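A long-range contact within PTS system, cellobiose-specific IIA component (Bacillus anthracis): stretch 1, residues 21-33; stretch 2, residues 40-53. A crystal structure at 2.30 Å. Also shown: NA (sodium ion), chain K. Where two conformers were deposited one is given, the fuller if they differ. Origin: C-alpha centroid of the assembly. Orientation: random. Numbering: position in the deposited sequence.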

# COMPACT_ATOMS: atom_id res chain seq x y z
N ASN A 21 5.85 -11.44 7.64
CA ASN A 21 7.29 -11.56 7.87
C ASN A 21 8.12 -10.74 6.87
O ASN A 21 9.15 -10.17 7.23
CB ASN A 21 7.72 -13.03 7.86
CG ASN A 21 7.19 -13.80 9.07
OD1 ASN A 21 6.79 -13.21 10.08
ND2 ASN A 21 7.22 -15.12 8.99
N ALA A 22 7.65 -10.66 5.62
CA ALA A 22 8.28 -9.80 4.62
C ALA A 22 8.23 -8.34 5.07
O ALA A 22 9.26 -7.66 5.11
CB ALA A 22 7.62 -9.96 3.26
N ARG A 23 7.05 -7.86 5.47
CA ARG A 23 6.90 -6.51 5.92
C ARG A 23 7.77 -6.26 7.16
O ARG A 23 8.44 -5.27 7.24
CB ARG A 23 5.44 -6.22 6.23
CG ARG A 23 5.16 -4.82 6.59
CD ARG A 23 3.89 -4.65 7.38
NE ARG A 23 3.97 -3.43 8.16
CZ ARG A 23 4.37 -3.37 9.43
NH1 ARG A 23 4.68 -4.48 10.08
NH2 ARG A 23 4.45 -2.21 10.05
N SER A 24 7.76 -7.19 8.09
CA SER A 24 8.59 -7.10 9.29
C SER A 24 10.09 -6.99 8.97
O SER A 24 10.80 -6.19 9.59
CB SER A 24 8.33 -8.29 10.21
OG SER A 24 7.01 -8.24 10.72
N PHE A 25 10.57 -7.78 8.01
CA PHE A 25 11.98 -7.71 7.62
C PHE A 25 12.31 -6.35 7.03
O PHE A 25 13.33 -5.75 7.37
CB PHE A 25 12.36 -8.83 6.63
CG PHE A 25 12.61 -10.17 7.28
CD1 PHE A 25 13.45 -10.29 8.39
CD2 PHE A 25 12.03 -11.33 6.76
CE1 PHE A 25 13.70 -11.53 8.98
CE2 PHE A 25 12.27 -12.57 7.34
CZ PHE A 25 13.11 -12.68 8.45
N ALA A 26 11.43 -5.85 6.17
CA ALA A 26 11.62 -4.55 5.55
C ALA A 26 11.69 -3.42 6.58
O ALA A 26 12.56 -2.56 6.50
CB ALA A 26 10.54 -4.28 4.50
N MSE A 27 10.78 -3.43 7.55
CA MSE A 27 10.78 -2.40 8.60
C MSE A 27 12.00 -2.54 9.53
O MSE A 27 12.59 -1.54 9.94
CB MSE A 27 9.48 -2.40 9.40
CG MSE A 27 8.23 -2.01 8.60
SE MSE A 27 8.33 -0.30 7.62
CE MSE A 27 8.65 0.91 9.13
N GLU A 28 12.37 -3.78 9.84
CA GLU A 28 13.58 -4.04 10.63
C GLU A 28 14.80 -3.46 9.92
O GLU A 28 15.66 -2.83 10.55
CB GLU A 28 13.73 -5.54 10.93
CG GLU A 28 12.66 -6.07 11.92
CD GLU A 28 12.32 -7.55 11.75
OE1 GLU A 28 12.92 -8.26 10.91
OE2 GLU A 28 11.41 -8.02 12.47
N ALA A 29 14.86 -3.65 8.61
CA ALA A 29 15.92 -3.11 7.76
C ALA A 29 15.91 -1.58 7.76
O ALA A 29 16.96 -0.94 7.85
CB ALA A 29 15.81 -3.64 6.34
N LEU A 30 14.71 -1.00 7.65
CA LEU A 30 14.55 0.45 7.69
C LEU A 30 15.13 0.96 9.01
O LEU A 30 15.96 1.88 9.01
CB LEU A 30 13.08 0.84 7.52
CG LEU A 30 12.74 2.31 7.22
CD1 LEU A 30 11.33 2.42 6.66
CD2 LEU A 30 12.90 3.19 8.45
N GLN A 31 14.71 0.35 10.11
CA GLN A 31 15.20 0.72 11.44
C GLN A 31 16.72 0.58 11.60
O GLN A 31 17.35 1.44 12.21
CB GLN A 31 14.47 -0.06 12.54
CG GLN A 31 15.01 0.18 13.95
CD GLN A 31 14.62 1.55 14.51
OE1 GLN A 31 13.47 1.79 14.88
NE2 GLN A 31 15.59 2.46 14.57
N PHE A 32 17.30 -0.50 11.06
CA PHE A 32 18.76 -0.68 11.05
C PHE A 32 19.46 0.48 10.34
O PHE A 32 20.38 1.09 10.89
CB PHE A 32 19.16 -2.00 10.38
CG PHE A 32 18.95 -3.23 11.23
CD1 PHE A 32 19.34 -3.25 12.57
CD2 PHE A 32 18.37 -4.37 10.69
CE1 PHE A 32 19.15 -4.39 13.35
CE2 PHE A 32 18.18 -5.51 11.45
CZ PHE A 32 18.57 -5.52 12.79
N ALA A 33 19.02 0.77 9.12
CA ALA A 33 19.61 1.83 8.31
C ALA A 33 19.56 3.17 9.04
O ALA A 33 20.52 3.95 8.99
CB ALA A 33 18.90 1.93 6.96
N GLU A 40 23.44 -4.76 8.27
CA GLU A 40 22.30 -5.44 8.87
C GLU A 40 21.02 -5.10 8.10
O GLU A 40 20.12 -5.93 7.96
CB GLU A 40 22.17 -5.07 10.35
CG GLU A 40 23.26 -5.65 11.27
CD GLU A 40 24.54 -4.80 11.35
OE1 GLU A 40 24.66 -3.76 10.66
OE2 GLU A 40 25.45 -5.18 12.12
N ALA A 41 20.94 -3.86 7.63
CA ALA A 41 19.83 -3.41 6.78
C ALA A 41 19.84 -4.16 5.44
O ALA A 41 18.83 -4.72 5.03
CB ALA A 41 19.91 -1.91 6.54
N ASP A 42 20.99 -4.16 4.77
CA ASP A 42 21.11 -4.88 3.50
C ASP A 42 20.68 -6.34 3.63
O ASP A 42 19.94 -6.85 2.78
CB ASP A 42 22.54 -4.78 2.95
CG ASP A 42 22.90 -3.38 2.46
OD1 ASP A 42 21.99 -2.53 2.31
OD2 ASP A 42 24.10 -3.12 2.23
N GLU A 43 21.13 -7.01 4.69
CA GLU A 43 20.78 -8.42 4.91
C GLU A 43 19.30 -8.65 5.23
O GLU A 43 18.73 -9.66 4.80
CB GLU A 43 21.66 -9.05 5.98
CG GLU A 43 21.55 -10.58 6.03
CD GLU A 43 22.56 -11.23 6.95
OE1 GLU A 43 22.96 -10.60 7.96
OE2 GLU A 43 22.96 -12.39 6.67
N ALA A 44 18.70 -7.74 5.99
CA ALA A 44 17.26 -7.83 6.29
C ALA A 44 16.40 -7.64 5.04
O ALA A 44 15.34 -8.24 4.91
CB ALA A 44 16.86 -6.84 7.39
N MSE A 45 16.87 -6.80 4.12
CA MSE A 45 16.20 -6.63 2.82
C MSE A 45 16.23 -7.91 1.99
O MSE A 45 15.25 -8.25 1.32
CB MSE A 45 16.81 -5.45 2.05
CG MSE A 45 16.45 -4.09 2.63
SE MSE A 45 14.51 -3.75 2.60
CE MSE A 45 14.33 -3.46 0.67
N VAL A 46 17.34 -8.63 2.04
CA VAL A 46 17.46 -9.93 1.38
C VAL A 46 16.40 -10.88 1.93
O VAL A 46 15.75 -11.60 1.17
CB VAL A 46 18.88 -10.54 1.55
CG1 VAL A 46 18.88 -12.02 1.16
CG2 VAL A 46 19.91 -9.77 0.72
N LYS A 47 16.23 -10.88 3.25
CA LYS A 47 15.26 -11.76 3.89
C LYS A 47 13.83 -11.34 3.57
O LYS A 47 12.96 -12.18 3.40
CB LYS A 47 15.49 -11.83 5.40
CG LYS A 47 16.72 -12.64 5.77
CD LYS A 47 17.04 -12.49 7.24
CE LYS A 47 18.39 -13.11 7.57
NZ LYS A 47 18.59 -13.16 9.04
N ALA A 48 13.62 -10.03 3.47
CA ALA A 48 12.34 -9.50 3.03
C ALA A 48 11.99 -10.10 1.68
O ALA A 48 10.92 -10.68 1.51
CB ALA A 48 12.39 -7.98 2.94
N LYS A 49 12.92 -9.99 0.73
CA LYS A 49 12.73 -10.51 -0.62
C LYS A 49 12.38 -11.99 -0.60
O LYS A 49 11.44 -12.42 -1.28
CB LYS A 49 13.99 -10.27 -1.48
CG LYS A 49 13.92 -10.83 -2.90
CD LYS A 49 12.54 -10.64 -3.56
CE LYS A 49 12.29 -9.20 -4.00
NZ LYS A 49 10.90 -9.02 -4.52
N GLU A 50 13.14 -12.77 0.17
CA GLU A 50 12.92 -14.20 0.30
C GLU A 50 11.51 -14.52 0.78
O GLU A 50 10.86 -15.44 0.29
CB GLU A 50 13.95 -14.83 1.23
CG GLU A 50 15.35 -14.91 0.64
CD GLU A 50 15.40 -15.77 -0.60
OE1 GLU A 50 14.43 -16.53 -0.82
OE2 GLU A 50 16.40 -15.70 -1.34
N ALA A 51 11.02 -13.73 1.75
CA ALA A 51 9.69 -13.93 2.33
C ALA A 51 8.57 -13.62 1.33
O ALA A 51 7.55 -14.31 1.30
CB ALA A 51 9.53 -13.11 3.61
N ILE A 52 8.77 -12.58 0.52
CA ILE A 52 7.87 -12.27 -0.59
C ILE A 52 7.86 -13.41 -1.61
O ILE A 52 6.82 -13.73 -2.18
CB ILE A 52 8.26 -10.94 -1.28
CG1 ILE A 52 7.82 -9.75 -0.43
CG2 ILE A 52 7.65 -10.85 -2.69
CD1 ILE A 52 8.59 -8.47 -0.69
N ASN A 53 9.03 -14.01 -1.86
CA ASN A 53 9.10 -15.16 -2.75
C ASN A 53 8.21 -16.30 -2.26
O ASN A 53 7.45 -16.88 -3.04
CB ASN A 53 10.54 -15.65 -2.94
CG ASN A 53 11.37 -14.74 -3.84
OD1 ASN A 53 10.86 -13.81 -4.46
ND2 ASN A 53 12.66 -15.02 -3.91
NA NA K . 13.34 -17.43 -2.10

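How can two helices pack this closely? Residues 21-33 and 40-53 run nearly antiparallel, at 167°, and their axes approach to 7.8 Å. Such a short spacing needs small side chains between the backbones, and alanine supplies them: the CA atoms of Ala 29 and Ala 41 are 4.0 Å apart, and those of Ala 22 and Ala 48 are 4.4 Å apart. A methyl group can rest almost directly on the opposing main chain, as Ala 41 CB does 3.4 Å from Ala 29 O and Ala 22 CB does 3.8 Å from Ala 48 O.

Which apolar side chains fill the seam? Ala 29 and Ala 44 both point toward the partner helix and meet CB to CB at 3.5 Å, while Ala 29 CB also lies 3.8 Å from Met 45 CG. Met 45 is a selenomethionine whose SE stands 4.2 Å from Ala 26 CA; with chi1, chi2 and chi3 all m, the chain folds so that its SE comes near Ala 26. Nearer the start of stretch 1, Ala 22 CB touches Ala 51 CB and Ile 52 CG1, each at 3.7 Å. The CA-to-CB bond of Ile 52 points sideways, but the longer side chain brings its end nearer the partner. Ala 33 CB and Ala 41 CB, 4.0 Å apart, continue the same alanine packing.

What do the two phenylalanines add? Phe 25 and Phe 32, one helical heptad apart and both with chi1 m, are placed in much the same way. Phe 25 sits as a knob among Ala 44, Lys 47, Ala 48 and Ala 51. Lys 47 CB lies over one face of its ring, 3.6 Å from the centroid of Phe 25 and 6° off the normal, a CH-pi contact; Ala 51 CB lies at the ring edge, 4.4 Å from Phe 25 CD2. Phe 32 repeats the pattern, with Glu 40 CB over one face, 3.9 Å from the Phe 32 centroid, and Ala 44 CB at the edge, 4.4 Å from Phe 32 CD2.

Do polar groups bind the helices to each other? No hydrogen bond crosses between them, and the backbone amides and carbonyls instead serve their own helices, as in Ala 29 N to Phe 25 O at 2.9 Å. Lys 47 and Glu 40 suit the margin because their CB atoms cover aromatic rings while their charged ends lead away. The 594 Å² buried between the stretches, both sides summed, comes with close packing of methyls and rings against each other and against the main chain, without hydrogen bonds across the contact.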